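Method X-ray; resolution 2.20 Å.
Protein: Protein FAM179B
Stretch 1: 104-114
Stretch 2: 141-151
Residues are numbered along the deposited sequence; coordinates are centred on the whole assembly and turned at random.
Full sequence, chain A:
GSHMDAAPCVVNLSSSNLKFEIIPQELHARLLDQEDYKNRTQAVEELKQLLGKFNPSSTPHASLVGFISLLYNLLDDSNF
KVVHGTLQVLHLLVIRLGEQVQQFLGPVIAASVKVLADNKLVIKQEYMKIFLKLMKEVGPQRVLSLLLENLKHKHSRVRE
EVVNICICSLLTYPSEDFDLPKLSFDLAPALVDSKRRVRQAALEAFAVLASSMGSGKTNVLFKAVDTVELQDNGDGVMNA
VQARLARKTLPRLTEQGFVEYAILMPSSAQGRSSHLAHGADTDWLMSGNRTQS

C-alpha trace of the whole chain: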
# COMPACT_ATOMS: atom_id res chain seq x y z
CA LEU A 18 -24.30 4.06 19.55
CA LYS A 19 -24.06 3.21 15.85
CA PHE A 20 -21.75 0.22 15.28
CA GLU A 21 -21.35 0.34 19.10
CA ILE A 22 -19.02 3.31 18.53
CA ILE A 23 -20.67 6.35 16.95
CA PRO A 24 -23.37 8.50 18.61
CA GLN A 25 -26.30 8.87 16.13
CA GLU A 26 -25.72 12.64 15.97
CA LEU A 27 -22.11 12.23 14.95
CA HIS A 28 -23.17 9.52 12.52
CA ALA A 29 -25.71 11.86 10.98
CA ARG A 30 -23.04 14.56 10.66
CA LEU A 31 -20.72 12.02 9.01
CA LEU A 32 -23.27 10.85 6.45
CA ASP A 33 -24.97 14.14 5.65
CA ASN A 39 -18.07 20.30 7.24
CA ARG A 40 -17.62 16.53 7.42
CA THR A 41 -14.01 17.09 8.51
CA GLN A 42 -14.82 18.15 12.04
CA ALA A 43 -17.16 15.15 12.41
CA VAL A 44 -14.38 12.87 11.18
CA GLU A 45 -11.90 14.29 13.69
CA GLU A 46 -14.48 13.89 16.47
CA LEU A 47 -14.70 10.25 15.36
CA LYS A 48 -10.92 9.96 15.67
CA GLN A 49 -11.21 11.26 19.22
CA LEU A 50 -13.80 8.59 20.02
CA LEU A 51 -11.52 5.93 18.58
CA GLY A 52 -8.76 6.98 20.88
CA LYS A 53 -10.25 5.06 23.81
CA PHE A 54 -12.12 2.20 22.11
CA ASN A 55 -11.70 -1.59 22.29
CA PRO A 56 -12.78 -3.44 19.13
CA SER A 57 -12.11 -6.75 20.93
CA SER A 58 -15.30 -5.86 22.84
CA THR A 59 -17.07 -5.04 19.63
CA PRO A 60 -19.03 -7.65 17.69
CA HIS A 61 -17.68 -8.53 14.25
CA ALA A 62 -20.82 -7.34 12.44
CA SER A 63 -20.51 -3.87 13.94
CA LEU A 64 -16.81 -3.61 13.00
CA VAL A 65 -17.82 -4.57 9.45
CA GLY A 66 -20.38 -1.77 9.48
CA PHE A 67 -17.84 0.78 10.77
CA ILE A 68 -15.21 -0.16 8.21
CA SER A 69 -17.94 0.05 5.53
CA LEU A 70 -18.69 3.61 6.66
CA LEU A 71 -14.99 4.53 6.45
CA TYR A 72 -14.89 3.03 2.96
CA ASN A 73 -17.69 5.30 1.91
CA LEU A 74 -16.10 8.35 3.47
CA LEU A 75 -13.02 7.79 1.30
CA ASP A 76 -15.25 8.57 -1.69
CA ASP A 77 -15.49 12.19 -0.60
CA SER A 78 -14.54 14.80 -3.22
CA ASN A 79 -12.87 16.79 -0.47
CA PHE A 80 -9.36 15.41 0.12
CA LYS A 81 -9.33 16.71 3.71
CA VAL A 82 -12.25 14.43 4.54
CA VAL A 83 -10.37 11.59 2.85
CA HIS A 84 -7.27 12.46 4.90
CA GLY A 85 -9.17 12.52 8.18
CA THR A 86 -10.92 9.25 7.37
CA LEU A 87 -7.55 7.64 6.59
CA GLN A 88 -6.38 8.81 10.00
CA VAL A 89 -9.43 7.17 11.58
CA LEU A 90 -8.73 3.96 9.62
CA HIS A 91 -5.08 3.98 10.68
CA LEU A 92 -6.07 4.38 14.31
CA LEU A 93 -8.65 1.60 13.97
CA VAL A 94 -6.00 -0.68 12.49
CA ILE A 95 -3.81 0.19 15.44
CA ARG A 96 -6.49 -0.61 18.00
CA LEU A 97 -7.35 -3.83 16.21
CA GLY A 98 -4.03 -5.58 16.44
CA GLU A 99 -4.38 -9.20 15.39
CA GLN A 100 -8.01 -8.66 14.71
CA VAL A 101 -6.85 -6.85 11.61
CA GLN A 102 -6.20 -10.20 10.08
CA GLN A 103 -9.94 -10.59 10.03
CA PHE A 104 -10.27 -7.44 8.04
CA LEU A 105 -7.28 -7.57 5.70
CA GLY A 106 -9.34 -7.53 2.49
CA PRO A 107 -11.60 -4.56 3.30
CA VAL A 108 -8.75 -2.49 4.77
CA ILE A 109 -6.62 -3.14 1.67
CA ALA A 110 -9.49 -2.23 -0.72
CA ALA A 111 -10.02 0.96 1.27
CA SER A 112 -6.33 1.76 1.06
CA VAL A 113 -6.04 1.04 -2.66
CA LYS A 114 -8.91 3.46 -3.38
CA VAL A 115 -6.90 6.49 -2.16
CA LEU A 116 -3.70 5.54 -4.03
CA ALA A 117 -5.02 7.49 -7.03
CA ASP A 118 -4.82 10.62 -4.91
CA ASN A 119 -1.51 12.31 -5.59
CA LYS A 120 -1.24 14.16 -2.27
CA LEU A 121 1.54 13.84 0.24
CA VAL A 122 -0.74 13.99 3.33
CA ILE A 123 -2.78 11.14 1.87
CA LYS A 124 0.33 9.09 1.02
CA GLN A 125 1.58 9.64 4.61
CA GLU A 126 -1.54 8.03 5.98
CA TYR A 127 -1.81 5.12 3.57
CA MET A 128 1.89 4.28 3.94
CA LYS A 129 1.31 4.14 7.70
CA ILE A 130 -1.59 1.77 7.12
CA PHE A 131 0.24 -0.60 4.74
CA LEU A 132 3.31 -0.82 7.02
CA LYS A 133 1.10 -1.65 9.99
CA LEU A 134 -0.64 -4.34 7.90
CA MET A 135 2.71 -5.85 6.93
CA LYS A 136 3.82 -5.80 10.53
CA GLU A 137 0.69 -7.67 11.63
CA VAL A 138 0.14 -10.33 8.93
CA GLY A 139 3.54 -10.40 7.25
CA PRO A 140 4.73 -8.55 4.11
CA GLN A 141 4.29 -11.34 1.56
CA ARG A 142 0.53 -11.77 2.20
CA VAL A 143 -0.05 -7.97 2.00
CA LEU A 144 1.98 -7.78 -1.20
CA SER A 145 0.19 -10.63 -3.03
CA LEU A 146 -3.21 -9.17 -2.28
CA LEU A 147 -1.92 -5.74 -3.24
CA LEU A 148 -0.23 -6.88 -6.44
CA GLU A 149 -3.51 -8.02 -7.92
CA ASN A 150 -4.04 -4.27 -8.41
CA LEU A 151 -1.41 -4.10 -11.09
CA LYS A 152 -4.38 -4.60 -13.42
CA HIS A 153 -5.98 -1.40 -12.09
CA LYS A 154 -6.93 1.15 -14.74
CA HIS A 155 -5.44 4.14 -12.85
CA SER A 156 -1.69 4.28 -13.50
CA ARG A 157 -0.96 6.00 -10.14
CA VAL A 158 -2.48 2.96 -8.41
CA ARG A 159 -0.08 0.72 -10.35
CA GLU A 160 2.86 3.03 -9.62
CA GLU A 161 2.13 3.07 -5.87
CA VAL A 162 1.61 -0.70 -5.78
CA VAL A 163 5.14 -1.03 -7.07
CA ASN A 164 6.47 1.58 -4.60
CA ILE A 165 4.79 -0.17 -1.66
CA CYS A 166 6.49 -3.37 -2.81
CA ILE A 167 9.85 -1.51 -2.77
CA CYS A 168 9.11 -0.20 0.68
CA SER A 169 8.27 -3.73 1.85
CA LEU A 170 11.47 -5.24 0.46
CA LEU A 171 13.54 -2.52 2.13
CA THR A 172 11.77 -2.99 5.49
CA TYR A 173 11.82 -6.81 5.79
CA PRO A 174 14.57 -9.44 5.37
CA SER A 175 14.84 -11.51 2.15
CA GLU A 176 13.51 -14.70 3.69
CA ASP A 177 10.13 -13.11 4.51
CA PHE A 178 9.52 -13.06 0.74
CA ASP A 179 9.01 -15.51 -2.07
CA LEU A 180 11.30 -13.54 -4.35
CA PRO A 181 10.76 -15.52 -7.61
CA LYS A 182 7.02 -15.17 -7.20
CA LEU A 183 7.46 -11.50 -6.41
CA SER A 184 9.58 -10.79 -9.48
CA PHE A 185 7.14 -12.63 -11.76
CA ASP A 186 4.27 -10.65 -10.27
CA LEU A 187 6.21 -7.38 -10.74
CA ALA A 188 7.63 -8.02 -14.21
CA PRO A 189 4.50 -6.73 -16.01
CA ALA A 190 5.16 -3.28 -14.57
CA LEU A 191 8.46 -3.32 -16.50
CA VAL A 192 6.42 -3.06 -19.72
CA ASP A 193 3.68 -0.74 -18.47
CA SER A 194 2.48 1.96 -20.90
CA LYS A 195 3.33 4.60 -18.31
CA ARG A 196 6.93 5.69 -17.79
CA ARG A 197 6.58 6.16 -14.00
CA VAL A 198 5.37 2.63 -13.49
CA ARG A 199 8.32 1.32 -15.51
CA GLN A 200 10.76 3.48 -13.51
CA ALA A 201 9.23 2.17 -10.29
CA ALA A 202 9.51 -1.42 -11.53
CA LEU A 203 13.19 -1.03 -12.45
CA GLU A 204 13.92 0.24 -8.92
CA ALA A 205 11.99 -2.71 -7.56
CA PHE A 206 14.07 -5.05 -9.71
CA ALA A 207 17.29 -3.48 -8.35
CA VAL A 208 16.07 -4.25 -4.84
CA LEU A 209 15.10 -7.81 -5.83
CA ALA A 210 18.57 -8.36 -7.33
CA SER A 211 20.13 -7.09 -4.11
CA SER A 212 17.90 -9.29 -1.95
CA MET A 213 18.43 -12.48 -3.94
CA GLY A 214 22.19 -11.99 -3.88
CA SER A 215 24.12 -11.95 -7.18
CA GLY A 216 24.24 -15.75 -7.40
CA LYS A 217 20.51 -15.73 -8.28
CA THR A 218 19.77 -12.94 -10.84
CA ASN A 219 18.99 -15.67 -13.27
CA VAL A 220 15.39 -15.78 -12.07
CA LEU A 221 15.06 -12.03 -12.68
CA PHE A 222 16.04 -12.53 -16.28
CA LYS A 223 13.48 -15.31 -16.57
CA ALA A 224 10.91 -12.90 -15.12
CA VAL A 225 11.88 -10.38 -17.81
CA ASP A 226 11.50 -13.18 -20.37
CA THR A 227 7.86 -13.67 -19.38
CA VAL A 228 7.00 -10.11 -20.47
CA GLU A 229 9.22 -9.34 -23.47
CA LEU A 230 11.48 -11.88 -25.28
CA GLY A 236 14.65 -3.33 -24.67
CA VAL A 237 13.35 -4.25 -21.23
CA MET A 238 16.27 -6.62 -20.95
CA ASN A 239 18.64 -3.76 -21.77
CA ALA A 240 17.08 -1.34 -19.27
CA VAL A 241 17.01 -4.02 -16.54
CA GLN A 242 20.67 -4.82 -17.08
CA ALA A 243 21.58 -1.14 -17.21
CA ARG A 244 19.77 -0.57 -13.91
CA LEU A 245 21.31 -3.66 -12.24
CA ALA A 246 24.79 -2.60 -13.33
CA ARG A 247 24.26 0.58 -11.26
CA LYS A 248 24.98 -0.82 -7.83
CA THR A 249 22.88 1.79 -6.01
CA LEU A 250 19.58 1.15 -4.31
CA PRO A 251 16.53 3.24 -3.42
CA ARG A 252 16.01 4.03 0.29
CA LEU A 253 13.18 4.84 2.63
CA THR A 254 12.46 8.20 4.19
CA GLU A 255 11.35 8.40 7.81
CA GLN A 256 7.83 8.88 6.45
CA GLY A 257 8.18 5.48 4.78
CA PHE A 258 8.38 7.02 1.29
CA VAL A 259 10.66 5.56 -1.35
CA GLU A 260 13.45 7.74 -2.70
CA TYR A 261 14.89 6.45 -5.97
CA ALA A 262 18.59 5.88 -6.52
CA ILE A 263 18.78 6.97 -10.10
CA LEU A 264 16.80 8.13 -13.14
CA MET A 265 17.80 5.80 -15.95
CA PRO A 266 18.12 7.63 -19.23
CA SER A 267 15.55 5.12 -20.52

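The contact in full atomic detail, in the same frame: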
# COMPACT_ATOMS: atom_id res chain seq x y z
N PHE A 104 -9.74 -8.39 9.02
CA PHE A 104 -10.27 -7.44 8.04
C PHE A 104 -9.29 -7.01 6.94
O PHE A 104 -9.39 -5.90 6.40
CB PHE A 104 -10.77 -6.19 8.76
CG PHE A 104 -11.81 -6.48 9.79
CD1 PHE A 104 -13.13 -6.64 9.41
CD2 PHE A 104 -11.48 -6.60 11.12
CE1 PHE A 104 -14.10 -6.91 10.35
CE2 PHE A 104 -12.43 -6.88 12.06
CZ PHE A 104 -13.75 -7.03 11.68
N LEU A 105 -8.36 -7.90 6.61
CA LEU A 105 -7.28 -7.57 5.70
C LEU A 105 -7.77 -7.10 4.32
O LEU A 105 -7.26 -6.11 3.74
CB LEU A 105 -6.38 -8.78 5.54
CG LEU A 105 -5.03 -8.53 4.89
CD1 LEU A 105 -4.29 -7.49 5.71
CD2 LEU A 105 -4.26 -9.85 4.82
N GLY A 106 -8.77 -7.81 3.80
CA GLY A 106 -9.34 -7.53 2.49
C GLY A 106 -9.97 -6.16 2.36
O GLY A 106 -9.58 -5.38 1.49
N PRO A 107 -10.98 -5.88 3.20
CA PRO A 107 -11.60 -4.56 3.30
C PRO A 107 -10.60 -3.42 3.54
O PRO A 107 -10.68 -2.40 2.85
CB PRO A 107 -12.55 -4.71 4.49
CG PRO A 107 -12.96 -6.11 4.46
CD PRO A 107 -11.75 -6.89 3.96
N VAL A 108 -9.69 -3.57 4.49
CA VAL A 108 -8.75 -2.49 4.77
C VAL A 108 -7.86 -2.25 3.54
O VAL A 108 -7.60 -1.10 3.18
CB VAL A 108 -7.89 -2.76 6.03
CG1 VAL A 108 -6.78 -1.71 6.18
CG2 VAL A 108 -8.76 -2.77 7.27
N ILE A 109 -7.44 -3.32 2.87
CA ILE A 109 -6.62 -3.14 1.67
C ILE A 109 -7.43 -2.51 0.51
O ILE A 109 -6.89 -1.68 -0.22
CB ILE A 109 -5.96 -4.46 1.21
CG1 ILE A 109 -4.73 -4.74 2.08
CG2 ILE A 109 -5.50 -4.38 -0.25
CD1 ILE A 109 -3.91 -5.98 1.64
N ALA A 110 -8.70 -2.86 0.34
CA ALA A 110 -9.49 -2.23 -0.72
C ALA A 110 -9.63 -0.73 -0.44
O ALA A 110 -9.42 0.14 -1.34
CB ALA A 110 -10.86 -2.88 -0.83
N ALA A 111 -9.93 -0.43 0.83
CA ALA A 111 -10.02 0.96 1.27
C ALA A 111 -8.73 1.71 0.98
O ALA A 111 -8.74 2.84 0.50
CB ALA A 111 -10.36 1.04 2.75
N SER A 112 -7.60 1.08 1.25
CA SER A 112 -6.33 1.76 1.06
C SER A 112 -5.95 1.92 -0.42
O SER A 112 -5.33 2.92 -0.82
CB SER A 112 -5.24 1.02 1.82
OG SER A 112 -5.58 0.99 3.20
N VAL A 113 -6.34 0.95 -1.24
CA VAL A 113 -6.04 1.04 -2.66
C VAL A 113 -6.85 2.18 -3.30
O VAL A 113 -6.33 2.90 -4.17
CB VAL A 113 -6.32 -0.29 -3.40
CG1 VAL A 113 -6.24 -0.08 -4.92
CG2 VAL A 113 -5.33 -1.36 -2.95
N LYS A 114 -8.10 2.35 -2.87
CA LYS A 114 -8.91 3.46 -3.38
C LYS A 114 -8.20 4.83 -3.37
O LYS A 114 -8.28 5.57 -4.35
CB LYS A 114 -10.21 3.57 -2.58
CG LYS A 114 -11.10 4.70 -3.08
CD LYS A 114 -12.33 4.90 -2.20
CE LYS A 114 -13.26 3.71 -2.25
NZ LYS A 114 -14.47 3.91 -1.41
N GLN A 141 4.60 -10.61 2.79
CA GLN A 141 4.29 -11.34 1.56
C GLN A 141 2.78 -11.41 1.31
O GLN A 141 2.33 -11.12 0.20
CB GLN A 141 4.90 -12.75 1.60
CG GLN A 141 4.73 -13.52 0.28
CD GLN A 141 5.35 -12.78 -0.90
OE1 GLN A 141 6.57 -12.80 -1.11
NE2 GLN A 141 4.50 -12.08 -1.66
N ARG A 142 1.99 -11.80 2.31
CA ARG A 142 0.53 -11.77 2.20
C ARG A 142 -0.01 -10.42 1.65
O ARG A 142 -0.68 -10.37 0.59
CB ARG A 142 -0.11 -12.06 3.57
CG ARG A 142 -0.56 -13.51 3.74
CD ARG A 142 -1.56 -13.69 4.90
NE ARG A 142 -2.95 -13.51 4.47
CZ ARG A 142 -4.00 -13.47 5.29
NH1 ARG A 142 -3.82 -13.59 6.61
NH2 ARG A 142 -5.22 -13.30 4.81
N VAL A 143 0.30 -9.35 2.39
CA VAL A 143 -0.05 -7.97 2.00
C VAL A 143 0.29 -7.74 0.54
O VAL A 143 -0.56 -7.31 -0.24
CB VAL A 143 0.68 -6.92 2.86
CG1 VAL A 143 0.45 -5.49 2.29
CG2 VAL A 143 0.24 -6.99 4.30
N LEU A 144 1.53 -8.07 0.15
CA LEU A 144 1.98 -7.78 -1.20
C LEU A 144 1.25 -8.59 -2.27
O LEU A 144 1.03 -8.08 -3.35
CB LEU A 144 3.48 -7.99 -1.35
CG LEU A 144 4.44 -7.01 -0.65
CD1 LEU A 144 5.87 -7.13 -1.18
CD2 LEU A 144 3.94 -5.58 -0.76
N SER A 145 0.89 -9.84 -2.00
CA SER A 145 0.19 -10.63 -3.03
C SER A 145 -1.22 -10.07 -3.29
O SER A 145 -1.64 -9.81 -4.49
CB SER A 145 0.13 -12.10 -2.62
OG SER A 145 1.44 -12.61 -2.42
N LEU A 146 -1.91 -9.83 -2.17
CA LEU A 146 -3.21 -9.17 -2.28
C LEU A 146 -3.06 -7.88 -3.07
O LEU A 146 -3.75 -7.66 -4.05
CB LEU A 146 -3.80 -8.88 -0.90
CG LEU A 146 -4.06 -10.13 -0.05
CD1 LEU A 146 -4.80 -9.78 1.24
CD2 LEU A 146 -4.82 -11.16 -0.88
N LEU A 147 -2.11 -7.06 -2.67
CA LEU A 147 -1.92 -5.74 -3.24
C LEU A 147 -1.56 -5.77 -4.72
O LEU A 147 -1.98 -4.92 -5.48
CB LEU A 147 -0.84 -5.01 -2.46
CG LEU A 147 -0.64 -3.54 -2.79
CD1 LEU A 147 -1.98 -2.79 -2.69
CD2 LEU A 147 0.41 -2.96 -1.85
N LEU A 148 -0.78 -6.78 -5.10
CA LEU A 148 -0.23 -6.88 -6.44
C LEU A 148 -1.29 -7.30 -7.44
O LEU A 148 -1.13 -7.04 -8.63
CB LEU A 148 0.94 -7.86 -6.50
CG LEU A 148 2.28 -7.18 -6.16
CD1 LEU A 148 3.40 -8.20 -5.88
CD2 LEU A 148 2.67 -6.30 -7.29
N GLU A 149 -2.40 -7.84 -7.01
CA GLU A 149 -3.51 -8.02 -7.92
C GLU A 149 -3.95 -6.69 -8.54
O GLU A 149 -4.51 -6.68 -9.59
CB GLU A 149 -4.65 -8.78 -7.25
CG GLU A 149 -4.42 -10.28 -7.22
CD GLU A 149 -5.41 -11.08 -6.38
OE1 GLU A 149 -6.62 -11.01 -6.62
OE2 GLU A 149 -4.97 -11.82 -5.49
N ASN A 150 -3.61 -5.57 -7.91
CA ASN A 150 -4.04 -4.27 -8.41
C ASN A 150 -3.09 -3.68 -9.42
O ASN A 150 -3.21 -2.52 -9.78
CB ASN A 150 -4.21 -3.29 -7.27
CG ASN A 150 -5.35 -3.66 -6.38
OD1 ASN A 150 -6.49 -3.27 -6.63
ND2 ASN A 150 -5.07 -4.45 -5.33
N LEU A 151 -2.16 -4.49 -9.90
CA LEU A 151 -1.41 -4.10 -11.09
C LEU A 151 -2.26 -4.11 -12.36
O LEU A 151 -1.82 -3.64 -13.40
CB LEU A 151 -0.21 -5.02 -11.30
CG LEU A 151 1.03 -4.64 -10.49
CD1 LEU A 151 2.21 -5.49 -10.97
CD2 LEU A 151 1.34 -3.14 -10.57

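The two stretches meet as a pair of helices whose N-to-C directions diverge by 56°, with a signed crossing angle of -56° and a closest axial approach of 10.7 Å. That spacing is wide enough for side chains to fill the gap, and no hydrogen bond crosses it. The register pairs Leu 105 with Val 143 (CA to CA 8.1 Å) and Ile 109 with Leu 147 (CA to CA 7.3 Å). Each step is four residues, about one helical turn, in both chain segments. Together the surfaces bury 361 Å², and in the first helix the contact rests on Leu 105, Ile 109 and Val 113, spaced at the same interval so that all three CA-to-CB bonds point toward the second stretch.

Stretch 2 opens with Gln 141, whose side chain is out of reach of the other stretch. Its carbonyl accepts two hydrogen bonds inside its own helix, from Ser 145 N (2.9 Å to Gln 141 O) and from Ser 145 OG (3.1 Å to the same oxygen). Arg 142 is the first residue to reach across. Its CA-to-CB bond points sideways, but the long side chain brings its end nearer, and Leu 105 CD2 sits 3.6 Å from Arg 142 NH2, over one face of the guanidinium. A planar cation presents little hydrogen-bonding capacity through its face, so a methyl group can pack there while the N-H groups remain directed outward in the plane.

Val 143 also points sideways and makes a looser contact. Ile 109 CD1 is 4.1 Å from Val 143 O and 4.4 Å from Val 143 CG1; the carbonyl is meanwhile engaged by Leu 147 N, 2.9 Å from Val 143 O, as an ordinary helical acceptor. Leu 144 points away, and Ser 145 is out of reach.

Leu 146 points toward the first helix and touches two of its residues, bridging successive turns. Leu 146 CD1 lies 3.6 Å from Leu 105 CD2, and Leu 146 CB 3.9 Å from Ile 109 CD1. The extended Ile 109 side chain (chi1 m, chi2 t) brings Ile 109 CD1 within reach of both Val 143 O and Leu 146 CB.

One residue later, Leu 147 leaves CA sideways, yet its t, p rotamer brings the end closer: Leu 147 CD1 lies 3.7 Å from Val 113 CG2. Both groups are aliphatic, and the contact is purely van der Waals.

Leu 148 and Glu 149 make no contact. Asn 150 does: its CA-to-CB bond points toward stretch 1, and Asn 150 OD1 lies 3.6 Å from Val 113 CG1, a van der Waals contact, since a methyl group offers no polar hydrogen. Its amide is held by a hydrogen bond from Asn 150 ND2 to Leu 147 O (3.1 Å, N-H...O angle 158°), and Asn 150 N also donates to Leu 147 O at 3.0 Å. Leu 151 lies beyond the contact.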